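Local coordinates for protein 4-amino-4-deoxychorismate lyase (Legionella pneumophila, PDB 3LUL) that belongs to the class IV aminotransferase family, fold-type IV enzymes that carry pyridoxal phosphate on a lysine, at residues Leu182-Asp195 / Cys210-Leu222. Numbering follows the deposited sequence. Where two conformers were deposited one is given.
Sequences LIENNILYTPRVED and CQQHKMSVQEISL
Leu188 and Val217 sit opposite each other where strand 187-190 runs parallel to strand 217-219. Four backbone hydrogen bonds join the segments, between Leu188 and Thr190 on one side and Ser216, Gln218 and Ile220 on the other. The shortest, Gln218 N to Leu188 O, is 2.7 Å. On the face with Val217, Leu188 CD1 reaches Cys210 SG at 3.4 Å, so the strand meets the end of helix 201-212. Ile259 of helix 258-269 also packs on Leu188. Glu219 lies on this face too, where its carboxylate pairs with Arg203 of the connecting helix and a water links its OE1 to Val193 N.

Leu222 fills the tight part beyond the strand. Its CD1 lies 3.7 Å from Pro191 CD, the two side chains crossing at about a right angle. It also meets Leu182 CD2 tip to tip.

Asp195 OD1 accepts a hydrogen bond from Ser221 OG (2.6 Å) through its syn lone pair. Arg192 NH2 forms a salt bridge with the same oxygen from above the carboxylate plane. The Arg192 chain bends at chi3 (-48°), which brings NE within a weak hydrogen bond of Ser221 OG.

The face with Tyr189 and Gln218 is more open to solvent, though contacts there are close. Tyr189 CD2 lies 3.6 Å from Gln218 CB, and Ile220 CD1 comes obliquely to 3.5 Å from Tyr189 CD2. Arg226 makes a cation-pi contact with this ring. At the margin, a water links Asn186 O to Ser216 O.

Strand 187-190, helix 201-212 and strand 217-219 make a beta-alpha-beta crossover; strand 217-219 adds to the mixed sheet of this class IV aminotransferase fold by pairing in parallel with strand 187-190.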
loop_
_atom_site.group_PDB
_atom_site.type_symbol
_atom_site.label_atom_id
_atom_site.label_comp_id
_atom_site.label_asym_id
_atom_site.label_seq_id
_atom_site.Cartn_x
_atom_site.Cartn_y
_atom_site.Cartn_z
ATOM N N LEU B 182 9.963 -16.203 -19.495
ATOM C CA LEU B 182 10.127 -17.624 -19.770
ATOM C C LEU B 182 10.735 -17.849 -21.125
ATOM O O LEU B 182 10.781 -16.954 -21.978
ATOM C CB LEU B 182 8.805 -18.346 -19.598
ATOM C CG LEU B 182 7.646 -17.886 -20.446
ATOM C CD1 LEU B 182 7.778 -18.643 -21.737
ATOM C CD2 LEU B 182 6.237 -18.122 -19.824
ATOM N N ILE B 183 11.218 -19.061 -21.329
ATOM C CA ILE B 183 11.831 -19.467 -22.587
ATOM C C ILE B 183 11.083 -20.704 -23.044
ATOM O O ILE B 183 10.914 -21.632 -22.263
ATOM C CB ILE B 183 13.317 -19.831 -22.452
ATOM C CG1 ILE B 183 14.134 -18.591 -22.047
ATOM C CG2 ILE B 183 13.826 -20.349 -23.764
ATOM C CD1 ILE B 183 15.556 -18.883 -21.727
ATOM N N GLU B 184 10.607 -20.689 -24.281
ATOM C CA GLU B 184 10.061 -21.868 -24.906
ATOM C C GLU B 184 10.524 -21.919 -26.361
ATOM O O GLU B 184 10.364 -20.935 -27.099
ATOM C CB GLU B 184 8.535 -21.793 -24.840
ATOM C CG GLU B 184 7.822 -22.986 -25.477
ATOM C CD GLU B 184 6.304 -22.829 -25.399
ATOM O OE1 GLU B 184 5.775 -21.837 -25.965
ATOM O OE2 GLU B 184 5.661 -23.682 -24.752
ATOM N N ASN B 185 11.073 -23.081 -26.750
ATOM C CA ASN B 185 11.627 -23.302 -28.097
ATOM C C ASN B 185 12.560 -22.167 -28.518
ATOM O O ASN B 185 12.440 -21.628 -29.621
ATOM C CB ASN B 185 10.513 -23.503 -29.148
ATOM C CG ASN B 185 9.502 -24.570 -28.745
ATOM O OD1 ASN B 185 9.858 -25.559 -28.111
ATOM N ND2 ASN B 185 8.230 -24.358 -29.096
ATOM N N ASN B 186 13.474 -21.800 -27.611
ATOM C CA ASN B 186 14.475 -20.744 -27.806
ATOM C C ASN B 186 13.935 -19.345 -28.056
ATOM O O ASN B 186 14.638 -18.486 -28.604
ATOM C CB ASN B 186 15.442 -21.124 -28.942
ATOM C CG ASN B 186 16.240 -22.357 -28.629
ATOM O OD1 ASN B 186 16.531 -22.628 -27.470
ATOM N ND2 ASN B 186 16.633 -23.101 -29.674
ATOM N N ILE B 187 12.690 -19.121 -27.679
ATOM C CA ILE B 187 12.064 -17.807 -27.787
ATOM C C ILE B 187 11.742 -17.326 -26.380
ATOM O O ILE B 187 11.264 -18.109 -25.547
ATOM C CB ILE B 187 10.759 -17.857 -28.629
ATOM C CG1 ILE B 187 11.087 -18.343 -30.063
ATOM C CG2 ILE B 187 10.053 -16.481 -28.611
ATOM C CD1 ILE B 187 9.911 -18.960 -30.812
ATOM N N LEU B 188 12.035 -16.043 -26.144
ATOM C CA LEU B 188 11.823 -15.400 -24.848
ATOM C C LEU B 188 10.426 -14.789 -24.830
ATOM O O LEU B 188 10.032 -14.166 -25.793
ATOM C CB LEU B 188 12.855 -14.301 -24.617
ATOM C CG LEU B 188 14.233 -14.787 -24.199
ATOM C CD1 LEU B 188 15.346 -13.908 -24.812
ATOM C CD2 LEU B 188 14.314 -14.855 -22.671
ATOM N N TYR B 189 9.705 -14.943 -23.716
ATOM C CA TYR B 189 8.387 -14.343 -23.524
ATOM C C TYR B 189 8.367 -13.617 -22.157
ATOM O O TYR B 189 9.025 -14.052 -21.197
ATOM C CB TYR B 189 7.299 -15.412 -23.551
ATOM C CG TYR B 189 7.188 -16.173 -24.845
ATOM C CD1 TYR B 189 7.964 -17.317 -25.073
ATOM C CD2 TYR B 189 6.331 -15.754 -25.846
ATOM C CE1 TYR B 189 7.877 -18.029 -26.300
ATOM C CE2 TYR B 189 6.220 -16.461 -27.045
ATOM C CZ TYR B 189 7.001 -17.592 -27.262
ATOM O OH TYR B 189 6.887 -18.290 -28.404
ATOM N N THR B 190 7.646 -12.511 -22.086
ATOM C CA THR B 190 7.490 -11.780 -20.840
ATOM C C THR B 190 6.161 -11.009 -20.861
ATOM O O THR B 190 5.684 -10.633 -21.925
ATOM C CB THR B 190 8.697 -10.854 -20.606
ATOM O OG1 THR B 190 8.726 -10.463 -19.244
ATOM C CG2 THR B 190 8.681 -9.611 -21.532
ATOM N N PRO B 191 5.513 -10.864 -19.699
ATOM C CA PRO B 191 4.247 -10.121 -19.708
ATOM C C PRO B 191 4.380 -8.710 -20.277
ATOM O O PRO B 191 5.441 -8.069 -20.135
ATOM C CB PRO B 191 3.883 -10.098 -18.215
ATOM C CG PRO B 191 4.327 -11.421 -17.749
ATOM C CD PRO B 191 5.680 -11.590 -18.426
ATOM N N ARG B 192 3.314 -8.240 -20.931
ATOM C CA ARG B 192 3.227 -6.883 -21.463
ATOM C C ARG B 192 3.143 -5.858 -20.344
ATOM O O ARG B 192 2.627 -6.164 -19.260
ATOM C CB ARG B 192 1.949 -6.736 -22.296
ATOM C CG ARG B 192 1.855 -7.593 -23.507
ATOM C CD ARG B 192 0.513 -7.353 -24.243
ATOM N NE ARG B 192 -0.633 -7.383 -23.333
ATOM C CZ ARG B 192 -1.688 -6.580 -23.428
ATOM N NH1 ARG B 192 -1.751 -5.679 -24.401
ATOM N NH2 ARG B 192 -2.675 -6.669 -22.544
ATOM N N VAL B 193 3.618 -4.633 -20.597
ATOM C CA VAL B 193 3.432 -3.538 -19.647
ATOM C C VAL B 193 1.928 -3.391 -19.336
ATOM O O VAL B 193 1.564 -3.201 -18.201
ATOM C CB VAL B 193 4.003 -2.192 -20.159
ATOM C CG1 VAL B 193 3.856 -1.114 -19.086
ATOM C CG2 VAL B 193 5.460 -2.329 -20.521
ATOM N N GLU B 194 1.091 -3.568 -20.343
ATOM C CA GLU B 194 -0.369 -3.437 -20.208
ATOM C C GLU B 194 -1.043 -4.524 -19.360
ATOM O O GLU B 194 -2.209 -4.368 -19.003
ATOM C CB GLU B 194 -1.020 -3.416 -21.589
ATOM C CG GLU B 194 -0.588 -2.266 -22.478
ATOM C CD GLU B 194 0.385 -2.657 -23.593
ATOM O OE1 GLU B 194 1.314 -3.468 -23.376
ATOM O OE2 GLU B 194 0.201 -2.142 -24.708
ATOM N N ASP B 195 -0.330 -5.609 -19.026
ATOM C CA ASP B 195 -0.864 -6.618 -18.128
ATOM C C ASP B 195 -0.894 -6.160 -16.657
ATOM O O ASP B 195 -1.433 -6.879 -15.800
ATOM C CB ASP B 195 -0.099 -7.955 -18.226
ATOM C CG ASP B 195 -0.223 -8.623 -19.576
ATOM O OD1 ASP B 195 -1.307 -8.505 -20.202
ATOM O OD2 ASP B 195 0.784 -9.280 -19.993
ATOM N N CYS B 210 18.248 -8.077 -26.346
ATOM C CA CYS B 210 17.728 -9.098 -27.258
ATOM C C CYS B 210 17.520 -8.482 -28.636
ATOM O O CYS B 210 17.895 -9.078 -29.646
ATOM C CB CYS B 210 16.412 -9.687 -26.739
ATOM S SG CYS B 210 16.658 -10.762 -25.298
ATOM N N GLN B 211 16.959 -7.277 -28.659
ATOM C CA GLN B 211 16.724 -6.558 -29.927
ATOM C C GLN B 211 18.010 -6.269 -30.662
ATOM O O GLN B 211 18.089 -6.496 -31.865
ATOM C CB GLN B 211 15.926 -5.270 -29.684
ATOM C CG GLN B 211 14.459 -5.564 -29.432
ATOM C CD GLN B 211 13.679 -4.433 -28.785
ATOM O OE1 GLN B 211 14.219 -3.412 -28.352
ATOM N NE2 GLN B 211 12.380 -4.641 -28.689
ATOM N N GLN B 212 19.030 -5.817 -29.931
ATOM C CA GLN B 212 20.330 -5.550 -30.521
ATOM C C GLN B 212 20.945 -6.826 -31.064
ATOM O O GLN B 212 21.590 -6.781 -32.077
ATOM C CB GLN B 212 21.314 -4.956 -29.517
ATOM C CG GLN B 212 21.018 -3.522 -29.072
ATOM C CD GLN B 212 21.800 -3.115 -27.820
ATOM O OE1 GLN B 212 21.212 -2.804 -26.773
ATOM N NE2 GLN B 212 23.130 -3.134 -27.916
ATOM N N HIS B 213 20.735 -7.948 -30.372
ATOM C CA HIS B 213 21.299 -9.247 -30.771
ATOM C C HIS B 213 20.373 -10.116 -31.646
ATOM O O HIS B 213 20.726 -11.263 -31.954
ATOM C CB HIS B 213 21.785 -9.997 -29.518
ATOM C CG HIS B 213 22.999 -9.373 -28.892
ATOM N ND1 HIS B 213 24.272 -9.845 -29.102
ATOM C CD2 HIS B 213 23.135 -8.280 -28.098
ATOM C CE1 HIS B 213 25.144 -9.079 -28.468
ATOM N NE2 HIS B 213 24.480 -8.121 -27.849
ATOM N N LYS B 214 19.248 -9.549 -32.100
ATOM C CA LYS B 214 18.203 -10.251 -32.888
ATOM C C LYS B 214 17.834 -11.637 -32.270
ATOM O O LYS B 214 17.689 -12.653 -32.971
ATOM C CB LYS B 214 18.628 -10.342 -34.365
ATOM C CG LYS B 214 18.965 -8.957 -34.999
HETATM N N MSE B 215 17.722 -11.651 -30.937
HETATM C CA MSE B 215 17.242 -12.803 -30.171
HETATM C C MSE B 215 15.758 -12.552 -29.955
HETATM O O MSE B 215 15.368 -11.498 -29.418
HETATM C CB MSE B 215 17.961 -12.917 -28.812
HETATM C CG MSE B 215 19.484 -13.147 -28.909
HETATM SE SE MSE B 215 20.368 -12.737 -27.258
HETATM C CE MSE B 215 19.642 -14.236 -26.242
ATOM N N SER B 216 14.932 -13.518 -30.362
ATOM C CA SER B 216 13.498 -13.305 -30.395
ATOM C C SER B 216 12.986 -13.172 -28.969
ATOM O O SER B 216 13.244 -14.062 -28.149
ATOM C CB SER B 216 12.778 -14.464 -31.088
ATOM O OG SER B 216 11.385 -14.200 -31.221
ATOM N N VAL B 217 12.282 -12.059 -28.710
ATOM C CA VAL B 217 11.657 -11.780 -27.410
ATOM C C VAL B 217 10.234 -11.233 -27.613
ATOM O O VAL B 217 10.050 -10.268 -28.345
ATOM C CB VAL B 217 12.476 -10.771 -26.582
ATOM C CG1 VAL B 217 12.759 -9.470 -27.365
ATOM C CG2 VAL B 217 11.777 -10.494 -25.284
ATOM N N GLN B 218 9.256 -11.829 -26.947
ATOM C CA GLN B 218 7.862 -11.492 -27.170
ATOM C C GLN B 218 7.221 -10.996 -25.879
ATOM O O GLN B 218 7.177 -11.726 -24.911
ATOM C CB GLN B 218 7.095 -12.716 -27.677
ATOM C CG GLN B 218 7.643 -13.385 -28.935
ATOM C CD GLN B 218 7.800 -12.422 -30.089
ATOM O OE1 GLN B 218 8.899 -12.215 -30.615
ATOM N NE2 GLN B 218 6.703 -11.817 -30.480
ATOM N N GLU B 219 6.703 -9.770 -25.923
ATOM C CA GLU B 219 5.934 -9.156 -24.849
ATOM C C GLU B 219 4.474 -9.410 -25.086
ATOM O O GLU B 219 3.857 -8.723 -25.934
ATOM C CB GLU B 219 6.197 -7.653 -24.800
ATOM C CG GLU B 219 7.651 -7.322 -24.486
ATOM C CD GLU B 219 7.935 -5.832 -24.532
ATOM O OE1 GLU B 219 7.441 -5.091 -23.647
ATOM O OE2 GLU B 219 8.711 -5.422 -25.431
ATOM N N ILE B 220 3.939 -10.429 -24.403
ATOM C CA ILE B 220 2.560 -10.903 -24.600
ATOM C C ILE B 220 1.900 -11.305 -23.264
ATOM O O ILE B 220 2.575 -11.515 -22.252
ATOM C CB ILE B 220 2.472 -12.120 -25.554
ATOM C CG1 ILE B 220 3.183 -13.361 -24.970
ATOM C CG2 ILE B 220 3.023 -11.773 -26.944
ATOM C CD1 ILE B 220 2.958 -14.654 -25.795
ATOM N N SER B 221 0.586 -11.442 -23.292
ATOM C CA SER B 221 -0.143 -11.885 -22.108
ATOM C C SER B 221 0.058 -13.381 -22.007
ATOM O O SER B 221 -0.070 -14.109 -23.020
ATOM C CB SER B 221 -1.626 -11.535 -22.219
ATOM O OG SER B 221 -1.797 -10.128 -22.227
ATOM N N LEU B 222 0.409 -13.828 -20.799
ATOM C CA LEU B 222 0.809 -15.217 -20.550
ATOM C C LEU B 222 -0.092 -15.847 -19.503
ATOM O O LEU B 222 -0.264 -15.299 -18.418
ATOM C CB LEU B 222 2.248 -15.273 -20.063
ATOM C CG LEU B 222 3.337 -14.894 -21.061
ATOM C CD1 LEU B 222 4.623 -14.512 -20.344
ATOM C CD2 LEU B 222 3.557 -16.036 -22.056
HETATM O O HOH W 1 15.582 -15.866 -28.028
HETATM O O HOH W 2 4.807 -4.412 -23.251
HETATM O O HOH W 3 0.926 -11.831 -18.818
#